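PDB 2VO8: Exo-alpha-sialidase from Clostridium perfringens, which belongs to the family 33 glycoside hydrolases, probably removing terminal sialic acids, and carries a cohesin module that probably binds dockerin modules of partner toxins. Local coordinates for residues K70-E73 against V79-L82; T13-D18 against D93-K98; S24-I29 against E53-N58. All blocks are in the same frame, centred on the assembly; numbering follows the deposited sequence. Where two conformers were deposited one is given.

Contact 1: K70-E73 against V79-L82; sequences KSKE and VRIL
K72 and R80 face each other across two antiparallel strands, and their long side chains rise from the same side of the sheet, side by side and pointing the same way. Both start with CG turned away from the backbone N (chi1 -168° in K72, -180° in R80), and both chains bend at chi3. The bends bring the lysine end to the guanidinium, with K72 CE 3.3 Å from R80 NH2 in an oblique approach. K72 NZ, 3.4 Å from R80 NH2, is a second donor, so no bond joins the two cations; their closeness probably costs some energy, although the paraffinic parts of these flexible residues suit an exposed sheet face. L82 lies on this face too, its CB 3.9 Å from K70 O, while the end of K70 leads away.

The other face carries S71, E73, V79 and I81. V79 places CG1 against the backbone of K72, and its CG2 meets E73 CG at 4.1 Å, the two side chains crossing at a slant. Small S71 leaves room for V79 CG1 and I81 CG1 near its CB. The carboxylate of E73 is held through OE2 by Y50 OH and G77 N, the latter in the turn between the strands. Buried V79 packs on L57 and I60 of strand 55-62, and buried I81 on F48 and V69.

Between the two faces, K70 and L82 exchange a pair of backbone bonds, L82 N to K70 O being 2.8 Å, and K72 and R80 form another pair. S71-I81, between these pairs, and E73-V79, beyond K72-R80, are non-hydrogen-bonded. The alternation is that of antiparallel strands, and the short turn between 67-75 and 78-85 makes them a beta hairpin of the cohesin beta-sandwich.

Contact 2: T13-D18 against D93-K98; sequences TIKVND and DSDLVK
K15 reaches D95 with its ammonium group and forms a salt bridge that joins two strands with no direct pairing between them. The stronger bond runs from K15 NZ to D95 OD1 at 2.8 Å, meeting the oxygen on its syn side but 28° out of the carboxylate plane. A second, weak bond goes from the same NZ to D95 OD2 at 3.0 Å, so the lysine straddles both oxygens unequally. Bends at chi3 and chi4 (-67° and -69°) fold the end of the lysine across the aspartate, and the two side chains meet at about a right angle.

A water 2.7 Å away probably donates to D95 OD1. That water is also 2.7 Å from T13 OG1, and thus bridges a hydroxyl and a carboxylate that stand 4.3 Å apart at T13 OG1 and D95 OD1. A lysine supplies the length and charge to span the gap; threonine, short and branched, offers a hydroxyl close to the strand, which the water links to the carboxylate. The adjacent ammonium probably favours the charged carboxylate.

The strand between them is 26-33: T13 and K15 pair through their backbones with G31 and I29, while S94 and L96 pair with I32 and L30. L96 and V97 both face L30 in a classic beta bulge, and the salt bridge spans strand 26-33 just beyond I29, whose side chain touches D95, on the surface of the sheet.

Contact 3: S24-I29 against E53-N58; sequences SAFEAI and EAFILN
F26 and F55 meet rim to rim, with F26 CZ 3.6 Å from F55 CE1. The centroids are 5.8 Å apart and the planes are inclined by 64°, yet neither ring lies over the face of the other. F55 CD1 and CE1 come to the edge of the F26 ring, close to its plane, whereas F26 CZ approaches the F55 ring obliquely. F26 holds CG between its backbone N and carbonyl carbon (chi1 71°), which carries the ring inward to F55, although its CB points neither toward nor away from the other segment. F55 CB is directed at the other segment, and its CG lies beside the backbone N. Farther along, the methyl of A25 comes near the side chain of N58 in a loose, solvent-side contact.

Around the rings is a largely apolar shell. L112 touches both; V16 packs on F26, and V136, I138 and Y50 on F55, which E110 also touches. The backbones are set by strand 95-103, which lies between the two segments: F26 pairs with L101 and A28 with V99 on one flank, while I56 pairs with T102 on the other. The rings therefore meet across it.

Phenylalanine suits both places because it is large enough to span the gap and brings no polar group into a buried site. The cohesion probably rests on dispersion and the exclusion of water, since the rings make no T-shaped or offset stack.

Overall arrangement
Strand 95-103 is the common neighbour of contacts 2 and 3: contact 2 includes its first residues, and contact 3 reaches over its later part. Their centres are about 14 Å apart, and they meet directly where K15 O lies 2.8 Å from I29 N, a probable hydrogen bond, and where V16 CG2 packs 3.8 Å from E27 O. Contact 1, the hairpin, is centred about 16 Å from contact 2 and about 15 Å from contact 3. It meets the first through I81 CG2 and V97 CG2, 4.1 Å apart, and the second through V79 CG2 and L57 CD2, 3.9 Å apart. In sequence, contacts 3 and 1 follow one another inside the loop that contact 2 closes.

Contact 1: K70-E73 against V79-L82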
ATOM      1  N   LYS A  70      -4.127  10.550   0.864  1.00 24.11           N
ATOM      2  CA  LYS A  70      -4.423  11.154  -0.412  1.00 24.99           C
ATOM      3  C   LYS A  70      -3.800  10.268  -1.481  1.00 25.74           C
ATOM      4  O   LYS A  70      -2.699   9.734  -1.282  1.00 23.96           O
ATOM      5  CB  LYS A  70      -3.815  12.564  -0.514  1.00 25.24           C
ATOM      6  CG  LYS A  70      -4.453  13.638   0.427  1.00 25.57           C
ATOM      7  CD  LYS A  70      -5.950  13.887   0.099  1.00 27.75           C
ATOM      8  CE  LYS A  70      -6.608  14.877   1.081  1.00 28.95           C
ATOM      9  NZ  LYS A  70      -8.012  15.250   0.691  1.00 25.21           N
ATOM     10  N   SER A  71      -4.475  10.158  -2.627  1.00 25.31           N
ATOM     11  CA  SER A  71      -4.019   9.261  -3.677  1.00 24.86           C
ATOM     12  C   SER A  71      -4.415   9.779  -5.053  1.00 25.63           C
ATOM     13  O   SER A  71      -5.449  10.435  -5.199  1.00 24.61           O
ATOM     14  CB  SER A  71      -4.565   7.861  -3.465  1.00 25.53           C
ATOM     15  OG  SER A  71      -5.956   7.787  -3.735  1.00 25.50           O
ATOM     16  N   LYS A  72      -3.589   9.469  -6.048  1.00 26.12           N
ATOM     17  CA  LYS A  72      -3.875   9.794  -7.454  1.00 26.34           C
ATOM     18  C   LYS A  72      -3.357   8.660  -8.333  1.00 25.78           C
ATOM     19  O   LYS A  72      -2.188   8.253  -8.231  1.00 24.15           O
ATOM     20  CB  LYS A  72      -3.202  11.109  -7.886  1.00 26.81           C
ATOM     21  CG  LYS A  72      -3.703  11.673  -9.266  1.00 28.21           C
ATOM     22  CD  LYS A  72      -2.838  12.848  -9.846  1.00 29.54           C
ATOM     23  CE  LYS A  72      -1.322  12.536  -9.858  1.00 32.66           C
ATOM     24  NZ  LYS A  72      -0.433  13.424 -10.735  1.00 34.00           N
ATOM     25  N   GLU A  73      -4.242   8.159  -9.183  1.00 24.01           N
ATOM     26  CA  GLU A  73      -3.840   7.229 -10.193  1.00 24.97           C
ATOM     27  C   GLU A  73      -3.206   8.067 -11.304  1.00 25.91           C
ATOM     28  O   GLU A  73      -3.924   8.679 -12.129  1.00 26.17           O
ATOM     29  CB  GLU A  73      -5.041   6.421 -10.661  1.00 24.19           C
ATOM     30  CG  GLU A  73      -4.605   5.312 -11.555  1.00 23.50           C
ATOM     31  CD  GLU A  73      -5.628   4.212 -11.703  1.00 23.69           C
ATOM     32  OE1 GLU A  73      -6.825   4.486 -11.536  1.00 22.52           O
ATOM     33  OE2 GLU A  73      -5.231   3.076 -12.058  1.00 24.73           O
ATOM     34  N   VAL A  79      -0.468   4.170  -8.811  1.00 21.07           N
ATOM     35  CA  VAL A  79      -1.224   5.038  -7.887  1.00 21.83           C
ATOM     36  C   VAL A  79      -0.260   5.598  -6.829  1.00 22.39           C
ATOM     37  O   VAL A  79       0.335   4.844  -6.044  1.00 20.12           O
ATOM     38  CB  VAL A  79      -2.365   4.320  -7.186  1.00 22.04           C
ATOM     39  CG1 VAL A  79      -3.290   5.354  -6.404  1.00 24.94           C
ATOM     40  CG2 VAL A  79      -3.197   3.469  -8.149  1.00 21.93           C
ATOM     41  N   ARG A  80      -0.128   6.917  -6.838  1.00 22.91           N
ATOM     42  CA  ARG A  80       0.645   7.633  -5.836  1.00 23.36           C
ATOM     43  C   ARG A  80      -0.208   7.780  -4.590  1.00 21.87           C
ATOM     44  O   ARG A  80      -1.310   8.320  -4.661  1.00 22.31           O
ATOM     45  CB  ARG A  80       1.083   8.998  -6.353  1.00 23.21           C
ATOM     46  CG  ARG A  80       1.893   9.736  -5.306  1.00 26.15           C
ATOM     47  CD  ARG A  80       2.673  10.882  -5.897  1.00 29.24           C
ATOM     48  NE  ARG A  80       1.822  12.036  -6.211  1.00 33.32           N
ATOM     49  CZ  ARG A  80       1.602  12.539  -7.435  1.00 34.25           C
ATOM     50  NH1 ARG A  80       2.159  11.997  -8.531  1.00 38.01           N
ATOM     51  NH2 ARG A  80       0.806  13.594  -7.577  1.00 35.34           N
ATOM     52  N   ILE A  81       0.308   7.312  -3.463  1.00 20.16           N
ATOM     53  CA  ILE A  81      -0.410   7.266  -2.187  1.00 19.96           C
ATOM     54  C   ILE A  81       0.442   7.961  -1.127  1.00 21.42           C
ATOM     55  O   ILE A  81       1.602   7.575  -0.903  1.00 19.94           O
ATOM     56  CB  ILE A  81      -0.732   5.855  -1.734  1.00 20.48           C
ATOM     57  CG1 ILE A  81      -1.515   5.103  -2.828  1.00 18.48           C
ATOM     58  CG2 ILE A  81      -1.445   5.862  -0.357  1.00 20.07           C
ATOM     59  CD1 ILE A  81      -1.886   3.794  -2.441  1.00 18.31           C
ATOM     60  N   LEU A  82      -0.121   9.043  -0.555  1.00 20.68           N
ATOM     61  CA  LEU A  82       0.539   9.802   0.523  1.00 22.04           C
ATOM     62  C   LEU A  82      -0.261   9.552   1.784  1.00 22.23           C
ATOM     63  O   LEU A  82      -1.486   9.837   1.804  1.00 21.18           O
ATOM     64  CB  LEU A  82       0.543  11.306   0.209  1.00 23.43           C
ATOM     65  CG  LEU A  82       1.232  11.749  -1.081  1.00 25.74           C
ATOM     66  CD1 LEU A  82       1.183  13.292  -1.321  1.00 27.70           C
ATOM     67  CD2 LEU A  82       2.668  11.287  -1.096  1.00 26.49           C
TER

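Contact 2: T13-D18 against D93-K98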
ATOM      1  N   THR A  13       5.031  -3.238   3.747  1.00 17.48           N
ATOM      2  CA  THR A  13       4.247  -4.449   3.854  1.00 17.62           C
ATOM      3  C   THR A  13       3.057  -4.331   2.945  1.00 18.51           C
ATOM      4  O   THR A  13       2.535  -3.240   2.761  1.00 17.72           O
ATOM      5  CB  THR A  13       3.762  -4.727   5.289  1.00 18.26           C
ATOM      6  OG1 THR A  13       2.918  -3.652   5.758  1.00 17.33           O
ATOM      7  CG2 THR A  13       4.959  -4.927   6.248  1.00 16.38           C
ATOM      8  N   ILE A  14       2.705  -5.444   2.309  1.00 18.66           N
ATOM      9  CA  ILE A  14       1.407  -5.556   1.609  1.00 19.26           C
ATOM     10  C   ILE A  14       0.799  -6.909   1.970  1.00 19.00           C
ATOM     11  O   ILE A  14       1.455  -7.932   1.813  1.00 18.97           O
ATOM     12  CB  ILE A  14       1.544  -5.297   0.080  1.00 18.81           C
ATOM     13  CG1 ILE A  14       0.234  -5.644  -0.672  1.00 19.75           C
ATOM     14  CG2 ILE A  14       2.742  -5.983  -0.571  1.00 21.74           C
ATOM     15  CD1 ILE A  14       0.210  -5.030  -2.126  1.00 20.89           C
ATOM     16  N   LYS A  15      -0.432  -6.892   2.458  1.00 18.09           N
ATOM     17  CA  LYS A  15      -1.147  -8.078   2.922  1.00 19.13           C
ATOM     18  C   LYS A  15      -2.420  -8.168   2.105  1.00 19.15           C
ATOM     19  O   LYS A  15      -3.165  -7.195   1.987  1.00 18.19           O
ATOM     20  CB  LYS A  15      -1.451  -8.073   4.404  1.00 19.84           C
ATOM     21  CG  LYS A  15      -0.228  -8.263   5.291  1.00 19.83           C
ATOM     22  CD  LYS A  15      -0.585  -8.453   6.782  1.00 20.69           C
ATOM     23  CE  LYS A  15      -1.166  -7.222   7.411  1.00 20.32           C
ATOM     24  NZ  LYS A  15      -0.179  -6.118   7.554  1.00 15.58           N
ATOM     25  N   VAL A  16      -2.595  -9.313   1.474  1.00 18.97           N
ATOM     26  CA  VAL A  16      -3.756  -9.542   0.627  1.00 19.83           C
ATOM     27  C   VAL A  16      -3.983 -11.041   0.538  1.00 19.64           C
ATOM     28  O   VAL A  16      -3.033 -11.880   0.643  1.00 18.38           O
ATOM     29  CB  VAL A  16      -3.546  -8.877  -0.783  1.00 20.42           C
ATOM     30  CG1 VAL A  16      -2.338  -9.358  -1.393  1.00 22.01           C
ATOM     31  CG2 VAL A  16      -4.782  -9.110  -1.766  1.00 19.06           C
ATOM     32  N   ASN A  17      -5.235 -11.422   0.362  1.00 19.36           N
ATOM     33  CA  ASN A  17      -5.572 -12.819   0.248  1.00 19.76           C
ATOM     34  C   ASN A  17      -4.899 -13.341  -1.033  1.00 20.09           C
ATOM     35  O   ASN A  17      -4.686 -12.589  -1.977  1.00 20.87           O
ATOM     36  CB  ASN A  17      -7.097 -13.037   0.116  1.00 19.88           C
ATOM     37  CG  ASN A  17      -7.872 -12.708   1.389  1.00 20.58           C
ATOM     38  OD1 ASN A  17      -7.351 -12.791   2.516  1.00 15.37           O
ATOM     39  ND2 ASN A  17      -9.158 -12.371   1.198  1.00 17.41           N
ATOM     40  N   ASP A  18      -4.497 -14.597  -0.952  1.00 21.85           N
ATOM     41  CA  ASP A  18      -3.874 -15.358  -2.035  1.00 22.86           C
ATOM     42  C   ASP A  18      -4.824 -15.499  -3.224  1.00 22.60           C
ATOM     43  O   ASP A  18      -4.386 -15.536  -4.379  1.00 21.62           O
ATOM     44  CB  ASP A  18      -3.558 -16.779  -1.524  1.00 24.38           C
ATOM     45  CG  ASP A  18      -2.321 -16.839  -0.665  1.00 27.71           C
ATOM     46  OD1 ASP A  18      -1.649 -15.782  -0.462  1.00 31.70           O
ATOM     47  OD2 ASP A  18      -1.995 -17.971  -0.217  1.00 27.38           O
ATOM     48  N   ASP A  93       5.286  -0.983  13.280  1.00 24.47           N
ATOM     49  CA  ASP A  93       4.746  -2.165  12.537  1.00 25.01           C
ATOM     50  C   ASP A  93       3.287  -1.961  12.119  1.00 23.70           C
ATOM     51  O   ASP A  93       2.538  -2.940  11.921  1.00 24.13           O
ATOM     52  CB  ASP A  93       4.888  -3.414  13.410  1.00 24.12           C
ATOM     53  CG  ASP A  93       6.325  -4.007  13.384  1.00 24.63           C
ATOM     54  OD1 ASP A  93       7.301  -3.361  12.981  1.00 29.96           O
ATOM     55  OD2 ASP A  93       6.463  -5.156  13.787  1.00 27.78           O
ATOM     56  N   SER A  94       2.892  -0.702  11.982  1.00 23.90           N
ATOM     57  CA  SER A  94       1.486  -0.379  11.729  1.00 23.85           C
ATOM     58  C   SER A  94       1.047  -0.627  10.268  1.00 22.46           C
ATOM     59  O   SER A  94       1.811  -0.488   9.351  1.00 21.29           O
ATOM     60  CB  SER A  94       1.069   1.057  12.159  1.00 25.00           C
ATOM     61  OG  SER A  94       2.140   1.975  12.330  1.00 30.22           O
ATOM     62  N   ASP A  95      -0.231  -0.948  10.126  1.00 22.01           N
ATOM     63  CA  ASP A  95      -0.920  -0.933   8.860  1.00 21.60           C
ATOM     64  C   ASP A  95      -1.459   0.493   8.636  1.00 20.69           C
ATOM     65  O   ASP A  95      -1.952   1.158   9.587  1.00 18.91           O
ATOM     66  CB  ASP A  95      -2.013  -2.006   8.854  1.00 21.09           C
ATOM     67  CG  ASP A  95      -1.429  -3.435   8.878  1.00 23.86           C
ATOM     68  OD1 ASP A  95      -0.218  -3.575   8.704  1.00 25.94           O
ATOM     69  OD2 ASP A  95      -2.180  -4.394   9.064  1.00 21.68           O
ATOM     70  N   LEU A  96      -1.295   0.973   7.406  1.00 20.41           N
ATOM     71  CA  LEU A  96      -1.497   2.381   7.078  1.00 20.38           C
ATOM     72  C   LEU A  96      -2.632   2.663   6.062  1.00 20.00           C
ATOM     73  O   LEU A  96      -3.335   3.663   6.185  1.00 19.74           O
ATOM     74  CB  LEU A  96      -0.198   2.981   6.562  1.00 20.56           C
ATOM     75  CG  LEU A  96       0.983   3.033   7.532  1.00 20.19           C
ATOM     76  CD1 LEU A  96       2.173   3.676   6.890  1.00 19.89           C
ATOM     77  CD2 LEU A  96       0.577   3.847   8.798  1.00 20.15           C
ATOM     78  N   VAL A  97      -2.803   1.783   5.078  1.00 19.41           N
ATOM     79  CA  VAL A  97      -3.694   2.076   3.947  1.00 20.20           C
ATOM     80  C   VAL A  97      -4.465   0.815   3.541  1.00 20.27           C
ATOM     81  O   VAL A  97      -3.904  -0.287   3.578  1.00 18.84           O
ATOM     82  CB  VAL A  97      -2.916   2.568   2.723  1.00 18.94           C
ATOM     83  CG1 VAL A  97      -3.948   2.877   1.505  1.00 19.19           C
ATOM     84  CG2 VAL A  97      -2.015   3.736   3.055  1.00 19.22           C
ATOM     85  N   LYS A  98      -5.750   0.993   3.209  1.00 20.56           N
ATOM     86  CA  LYS A  98      -6.603  -0.069   2.644  1.00 21.35           C
ATOM     87  C   LYS A  98      -6.825   0.295   1.180  1.00 19.92           C
ATOM     88  O   LYS A  98      -7.359   1.365   0.894  1.00 17.72           O
ATOM     89  CB  LYS A  98      -7.974  -0.068   3.315  1.00 22.91           C
ATOM     90  CG  LYS A  98      -7.996  -0.339   4.807  1.00 24.77           C
ATOM     91  CD  LYS A  98      -9.435  -0.518   5.322  1.00 24.98           C
ATOM     92  CE  LYS A  98      -9.956   0.590   6.244  1.00 28.91           C
ATOM     93  NZ  LYS A  98     -10.978  -0.067   7.153  1.00 27.28           N
TER
HETATM   94  O   HOH W   1       2.468  -3.665   8.456  1.00 15.11           O

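Contact 3: S24-I29 against E53-N58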
ATOM      1  N   SER A  24     -15.911  -9.623  -7.021  1.00 19.89           N
ATOM      2  CA  SER A  24     -15.948  -9.568  -5.567  0.50 19.78           C
ATOM      3  C   SER A  24     -14.829  -8.636  -5.105  1.00 20.06           C
ATOM      4  O   SER A  24     -13.656  -8.848  -5.397  1.00 20.99           O
ATOM      5  CB  SER A  24     -15.787 -10.976  -4.993  0.50 19.32           C
ATOM      6  OG  SER A  24     -16.155 -11.019  -3.621  0.50 20.39           O
ATOM      7  N   ALA A  25     -15.206  -7.572  -4.398  1.00 20.18           N
ATOM      8  CA  ALA A  25     -14.254  -6.607  -3.894  1.00 19.10           C
ATOM      9  C   ALA A  25     -13.389  -7.266  -2.784  1.00 18.70           C
ATOM     10  O   ALA A  25     -13.857  -8.107  -1.991  1.00 18.91           O
ATOM     11  CB  ALA A  25     -14.965  -5.373  -3.349  1.00 19.84           C
ATOM     12  N   PHE A  26     -12.132  -6.874  -2.758  1.00 17.12           N
ATOM     13  CA  PHE A  26     -11.201  -7.322  -1.714  1.00 18.76           C
ATOM     14  C   PHE A  26     -10.283  -6.155  -1.335  1.00 18.19           C
ATOM     15  O   PHE A  26     -10.202  -5.201  -2.057  1.00 18.34           O
ATOM     16  CB  PHE A  26     -10.387  -8.542  -2.235  1.00 18.58           C
ATOM     17  CG  PHE A  26      -9.365  -8.187  -3.297  1.00 19.01           C
ATOM     18  CD1 PHE A  26      -8.034  -7.880  -2.979  1.00 18.82           C
ATOM     19  CD2 PHE A  26      -9.726  -8.177  -4.652  1.00 18.12           C
ATOM     20  CE1 PHE A  26      -7.141  -7.521  -3.974  1.00 20.38           C
ATOM     21  CE2 PHE A  26      -8.855  -7.788  -5.629  1.00 18.00           C
ATOM     22  CZ  PHE A  26      -7.544  -7.487  -5.308  1.00 20.10           C
ATOM     23  N   GLU A  27      -9.537  -6.262  -0.222  1.00 19.66           N
ATOM     24  CA  GLU A  27      -8.634  -5.236   0.314  0.50 20.16           C
ATOM     25  C   GLU A  27      -7.142  -5.665   0.145  1.00 19.04           C
ATOM     26  O   GLU A  27      -6.841  -6.801   0.512  1.00 21.16           O
ATOM     27  CB  GLU A  27      -8.946  -5.075   1.842  0.50 20.50           C
ATOM     28  CG  GLU A  27     -10.169  -4.118   2.179  0.50 22.90           C
ATOM     29  CD  GLU A  27     -11.573  -4.789   2.346  0.50 23.84           C
ATOM     30  OE1 GLU A  27     -12.586  -4.057   2.358  0.50 25.96           O
ATOM     31  OE2 GLU A  27     -11.705  -6.021   2.496  0.50 29.78           O
ATOM     32  N   ALA A  28      -6.267  -4.816  -0.382  1.00 18.71           N
ATOM     33  CA  ALA A  28      -4.845  -4.926  -0.095  1.00 18.68           C
ATOM     34  C   ALA A  28      -4.449  -3.938   0.993  1.00 18.48           C
ATOM     35  O   ALA A  28      -4.782  -2.754   0.918  1.00 19.27           O
ATOM     36  CB  ALA A  28      -4.028  -4.687  -1.353  1.00 17.84           C
ATOM     37  N   ILE A  29      -3.736  -4.432   2.000  1.00 18.42           N
ATOM     38  CA  ILE A  29      -3.422  -3.640   3.183  1.00 19.52           C
ATOM     39  C   ILE A  29      -1.950  -3.238   3.199  1.00 19.69           C
ATOM     40  O   ILE A  29      -1.066  -4.084   3.334  1.00 18.70           O
ATOM     41  CB  ILE A  29      -3.748  -4.406   4.478  1.00 19.49           C
ATOM     42  CG1 ILE A  29      -5.234  -4.769   4.522  1.00 22.48           C
ATOM     43  CG2 ILE A  29      -3.360  -3.582   5.696  1.00 20.78           C
ATOM     44  CD1 ILE A  29      -5.609  -5.665   5.682  1.00 22.75           C
ATOM     45  N   GLU A  53      -5.865  -3.779 -16.363  1.00 19.23           N
ATOM     46  CA  GLU A  53      -6.776  -4.623 -17.193  1.00 18.75           C
ATOM     47  C   GLU A  53      -7.550  -5.641 -16.344  1.00 19.39           C
ATOM     48  O   GLU A  53      -8.691  -6.027 -16.674  1.00 19.98           O
ATOM     49  CB  GLU A  53      -6.005  -5.378 -18.290  1.00 20.14           C
ATOM     50  CG  GLU A  53      -5.286  -4.484 -19.261  1.00 20.72           C
ATOM     51  CD  GLU A  53      -4.687  -5.256 -20.427  1.00 21.37           C
ATOM     52  OE1 GLU A  53      -4.362  -6.440 -20.262  1.00 26.67           O
ATOM     53  OE2 GLU A  53      -4.554  -4.645 -21.510  1.00 25.08           O
ATOM     54  N   ALA A  54      -6.948  -6.067 -15.241  1.00 18.37           N
ATOM     55  CA  ALA A  54      -7.501  -7.136 -14.439  1.00 17.78           C
ATOM     56  C   ALA A  54      -8.347  -6.693 -13.242  1.00 17.28           C
ATOM     57  O   ALA A  54      -9.144  -7.491 -12.760  1.00 16.31           O
ATOM     58  CB  ALA A  54      -6.423  -8.063 -13.986  1.00 18.24           C
ATOM     59  N   PHE A  55      -8.125  -5.473 -12.754  1.00 18.00           N
ATOM     60  CA  PHE A  55      -8.765  -4.888 -11.575  1.00 17.67           C
ATOM     61  C   PHE A  55      -9.364  -3.525 -11.833  1.00 17.35           C
ATOM     62  O   PHE A  55      -8.841  -2.768 -12.575  1.00 16.12           O
ATOM     63  CB  PHE A  55      -7.811  -4.742 -10.389  1.00 18.12           C
ATOM     64  CG  PHE A  55      -7.064  -5.976 -10.042  1.00 15.57           C
ATOM     65  CD1 PHE A  55      -7.567  -6.853  -9.166  1.00 16.34           C
ATOM     66  CD2 PHE A  55      -5.832  -6.237 -10.599  1.00 20.86           C
ATOM     67  CE1 PHE A  55      -6.895  -7.948  -8.841  1.00 17.53           C
ATOM     68  CE2 PHE A  55      -5.166  -7.318 -10.279  1.00 18.08           C
ATOM     69  CZ  PHE A  55      -5.703  -8.197  -9.415  1.00 18.02           C
ATOM     70  N   ILE A  56     -10.447  -3.266 -11.119  1.00 18.59           N
ATOM     71  CA  ILE A  56     -11.052  -1.953 -10.931  1.00 18.20           C
ATOM     72  C   ILE A  56     -10.565  -1.338  -9.556  1.00 17.83           C
ATOM     73  O   ILE A  56     -10.797  -1.973  -8.586  1.00 16.13           O
ATOM     74  CB  ILE A  56     -12.622  -2.144 -10.885  1.00 18.82           C
ATOM     75  CG1 ILE A  56     -13.144  -2.797 -12.166  1.00 19.84           C
ATOM     76  CG2 ILE A  56     -13.323  -0.916 -10.597  1.00 18.64           C
ATOM     77  CD1 ILE A  56     -14.434  -3.518 -12.027  1.00 18.72           C
ATOM     78  N   LEU A  57      -9.951  -0.128  -9.559  1.00 18.11           N
ATOM     79  CA  LEU A  57      -9.638   0.538  -8.300  1.00 19.20           C
ATOM     80  C   LEU A  57     -10.871   1.217  -7.715  1.00 20.52           C
ATOM     81  O   LEU A  57     -11.419   2.146  -8.307  1.00 21.42           O
ATOM     82  CB  LEU A  57      -8.518   1.560  -8.499  1.00 18.44           C
ATOM     83  CG  LEU A  57      -8.088   2.346  -7.258  1.00 20.64           C
ATOM     84  CD1 LEU A  57      -7.480   1.417  -6.219  1.00 20.69           C
ATOM     85  CD2 LEU A  57      -7.113   3.451  -7.633  1.00 18.68           C
ATOM     86  N   ASN A  58     -11.300   0.748  -6.547  1.00 20.35           N
ATOM     87  CA  ASN A  58     -12.548   1.229  -5.934  1.00 21.36           C
ATOM     88  C   ASN A  58     -12.376   2.414  -5.029  1.00 23.73           C
ATOM     89  O   ASN A  58     -12.975   3.464  -5.272  1.00 25.06           O
ATOM     90  CB  ASN A  58     -13.257   0.133  -5.155  1.00 20.59           C
ATOM     91  CG  ASN A  58     -13.651  -1.019  -6.022  1.00 20.86           C
ATOM     92  OD1 ASN A  58     -13.493  -2.203  -5.649  1.00 20.92           O
ATOM     93  ND2 ASN A  58     -14.149  -0.687  -7.207  1.00 21.45           N
TER